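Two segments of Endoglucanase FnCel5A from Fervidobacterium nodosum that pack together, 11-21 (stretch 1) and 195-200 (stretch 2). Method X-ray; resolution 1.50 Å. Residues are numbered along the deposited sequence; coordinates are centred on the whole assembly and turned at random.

Stretch 1 11-21: SSAFEYNKMIG
Stretch 2 (195-200) DKNIIV

A helix beginning at Ser12 lies across the start of a strand, 198-200, with axes 8.4 Å apart at closest approach and N-to-C directions 58° apart. The register is set where Ala13 and Asn197 bring their CA atoms within 5.2 Å. No direct hydrogen bond crosses the contact; apolar packing and two bridging waters join the segments, burying 277 Å² in all.

Ile199 covers the most surface. Its extended backbone (phi/psi -131/142) points CA-to-CB toward the helix, and the m,t rotamer (-67°, 173°) carries CD1 to 4.1 Å from Ala13 O and 4.1 Å from Ile20 CD1. Ile20 is also m,t, so the two isoleucines meet by their tips. The CG2 of Ile199 sits 3.5 Å from Asn17 OD1; Asn17, chi1 t and chi2 52°, has its amide hydrogen-bonded elsewhere in the structure. Ala13, Asn17 and Ile20, spaced four and three apart, all direct CA-to-CB toward the strand. The neighbouring Ile198, by strand alternation, directs its own away.

Ala13 makes the closest approach. At -60/-39 in the first turn, its CB lies 3.4 Å from Lys196 O and 3.8 Å from Ile198 O, so a single methyl group rests against backbone carbonyls.

Asn197 (-122/44, chi1 m, chi2 112°) follows Lys196 (-85/-1) in the turn before the strand, and its N donates to Asp195 OD1 at 2.8 Å. Its CB points sideways, but the amide comes nearer the helix: ND2 is 4.1 Å from Ser12 OG, and water 2 spans the gap, 2.9 Å from Asn197 ND2, whose hydrogen it accepts, and 3.0 Å from Ser12 OG. Water 1 accepts from Ala13 N at 2.9 Å, donates to Lys196 O at 2.7 Å and bonds the N-cap Ser11 OG at 3.1 Å, tying a free helix-start amide to the loop.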

# COMPACT_ATOMS: atom_id res chain seq x y z
N SER A 11 -10.24 -19.47 -7.54
CA SER A 11 -9.13 -18.72 -8.11
C SER A 11 -8.00 -18.45 -7.08
O SER A 11 -8.24 -17.93 -5.98
CB SER A 11 -9.61 -17.39 -8.72
OG SER A 11 -8.52 -16.49 -8.76
N SER A 12 -6.78 -18.81 -7.46
CA SER A 12 -5.63 -18.66 -6.58
C SER A 12 -5.43 -17.22 -6.14
O SER A 12 -5.19 -16.96 -4.95
CB SER A 12 -4.36 -19.15 -7.28
OG SER A 12 -3.27 -19.17 -6.38
N ALA A 13 -5.52 -16.27 -7.08
CA ALA A 13 -5.28 -14.86 -6.71
C ALA A 13 -6.28 -14.38 -5.65
O ALA A 13 -5.93 -13.59 -4.73
CB ALA A 13 -5.37 -13.97 -7.90
N PHE A 14 -7.53 -14.83 -5.78
CA PHE A 14 -8.53 -14.44 -4.81
C PHE A 14 -8.25 -15.02 -3.46
O PHE A 14 -8.49 -14.36 -2.46
CB PHE A 14 -9.95 -14.80 -5.31
CG PHE A 14 -10.46 -13.84 -6.39
CD1 PHE A 14 -11.34 -12.80 -6.05
CD2 PHE A 14 -10.02 -13.96 -7.69
CE1 PHE A 14 -11.80 -11.89 -7.03
CE2 PHE A 14 -10.49 -13.03 -8.69
CZ PHE A 14 -11.35 -12.02 -8.36
N GLU A 15 -7.70 -16.23 -3.43
CA GLU A 15 -7.32 -16.82 -2.15
C GLU A 15 -6.11 -16.13 -1.51
O GLU A 15 -6.06 -15.95 -0.27
CB GLU A 15 -7.11 -18.31 -2.31
CG GLU A 15 -8.44 -19.07 -2.57
CD GLU A 15 -9.56 -18.78 -1.50
OE1 GLU A 15 -9.36 -19.15 -0.30
OE2 GLU A 15 -10.62 -18.18 -1.88
N TYR A 16 -5.12 -15.78 -2.35
CA TYR A 16 -3.96 -15.03 -1.82
C TYR A 16 -4.41 -13.66 -1.35
O TYR A 16 -3.90 -13.13 -0.35
CB TYR A 16 -2.83 -14.92 -2.86
CG TYR A 16 -1.96 -16.14 -2.94
CD1 TYR A 16 -2.17 -17.10 -3.93
CD2 TYR A 16 -0.95 -16.34 -2.03
CE1 TYR A 16 -1.39 -18.26 -3.97
CE2 TYR A 16 -0.14 -17.50 -2.07
CZ TYR A 16 -0.36 -18.44 -3.05
OH TYR A 16 0.40 -19.60 -3.11
N ASN A 17 -5.37 -13.04 -2.05
CA ASN A 17 -5.86 -11.71 -1.59
C ASN A 17 -6.49 -11.82 -0.21
O ASN A 17 -6.27 -10.96 0.63
CB ASN A 17 -6.87 -11.13 -2.60
CG ASN A 17 -7.23 -9.70 -2.30
OD1 ASN A 17 -6.38 -8.84 -2.13
ND2 ASN A 17 -8.53 -9.43 -2.30
N LYS A 18 -7.19 -12.93 0.05
CA LYS A 18 -7.80 -13.13 1.39
C LYS A 18 -6.75 -13.26 2.49
O LYS A 18 -7.00 -12.92 3.67
CB LYS A 18 -8.68 -14.40 1.37
CG LYS A 18 -10.03 -14.11 0.81
CD LYS A 18 -10.82 -15.41 0.58
CE LYS A 18 -11.74 -15.70 1.76
NZ LYS A 18 -10.98 -16.00 3.02
N MSE A 19 -5.58 -13.76 2.10
CA MSE A 19 -4.44 -13.84 3.04
C MSE A 19 -3.93 -12.47 3.49
O MSE A 19 -3.40 -12.33 4.61
CB MSE A 19 -3.33 -14.67 2.46
CG MSE A 19 -3.66 -16.15 2.37
SE MSE A 19 -2.22 -17.04 1.33
CE MSE A 19 -0.63 -16.28 2.14
N ILE A 20 -4.07 -11.46 2.63
CA ILE A 20 -3.76 -10.07 3.06
C ILE A 20 -4.66 -9.70 4.26
O ILE A 20 -4.20 -9.07 5.21
CB ILE A 20 -3.92 -9.05 1.90
CG1 ILE A 20 -2.93 -9.42 0.77
CG2 ILE A 20 -3.70 -7.60 2.39
CD1 ILE A 20 -3.14 -8.52 -0.46
N GLY A 21 -5.92 -10.09 4.17
CA GLY A 21 -6.85 -9.88 5.27
C GLY A 21 -6.93 -8.44 5.77
O GLY A 21 -7.26 -7.53 5.04
N ASP A 195 -2.58 -12.36 -16.57
CA ASP A 195 -1.71 -12.96 -15.55
C ASP A 195 -2.67 -13.30 -14.43
O ASP A 195 -3.42 -12.42 -13.96
CB ASP A 195 -0.65 -11.93 -15.10
CG ASP A 195 0.43 -12.55 -14.17
OD1 ASP A 195 0.11 -13.06 -13.09
OD2 ASP A 195 1.62 -12.53 -14.51
N LYS A 196 -2.59 -14.56 -14.00
CA LYS A 196 -3.46 -15.08 -12.93
C LYS A 196 -2.99 -14.83 -11.52
O LYS A 196 -3.68 -15.21 -10.57
CB LYS A 196 -3.70 -16.59 -13.11
CG LYS A 196 -4.43 -16.99 -14.40
CD LYS A 196 -5.37 -15.89 -14.94
CE LYS A 196 -6.19 -16.40 -16.10
NZ LYS A 196 -7.07 -17.52 -15.65
N ASN A 197 -1.84 -14.19 -11.36
CA ASN A 197 -1.35 -13.95 -10.03
C ASN A 197 -1.16 -12.47 -9.79
O ASN A 197 -0.12 -12.06 -9.24
CB ASN A 197 -0.05 -14.76 -9.78
CG ASN A 197 -0.34 -16.25 -9.70
OD1 ASN A 197 0.06 -17.01 -10.57
ND2 ASN A 197 -1.04 -16.65 -8.64
N ILE A 198 -2.14 -11.65 -10.22
CA ILE A 198 -2.12 -10.22 -9.90
C ILE A 198 -3.31 -9.83 -8.98
O ILE A 198 -4.35 -10.48 -9.01
CB ILE A 198 -2.06 -9.30 -11.15
CG1 ILE A 198 -3.22 -9.56 -12.10
CG2 ILE A 198 -0.70 -9.48 -11.86
CD1 ILE A 198 -3.43 -8.35 -13.15
N ILE A 199 -3.10 -8.75 -8.23
CA ILE A 199 -4.17 -8.14 -7.44
C ILE A 199 -4.13 -6.65 -7.75
O ILE A 199 -3.05 -6.07 -7.85
CB ILE A 199 -3.87 -8.36 -5.93
CG1 ILE A 199 -4.00 -9.87 -5.61
CG2 ILE A 199 -4.83 -7.59 -5.01
CD1 ILE A 199 -3.58 -10.24 -4.20
N VAL A 200 -5.31 -6.03 -7.83
CA VAL A 200 -5.30 -4.58 -8.14
C VAL A 200 -5.51 -3.87 -6.82
O VAL A 200 -6.25 -4.35 -5.95
CB VAL A 200 -6.47 -4.26 -9.16
CG1 VAL A 200 -6.76 -2.77 -9.23
CG2 VAL A 200 -6.12 -4.83 -10.55
O HOH W 1 -5.66 -16.93 -9.90
O HOH W 2 -0.84 -19.50 -8.04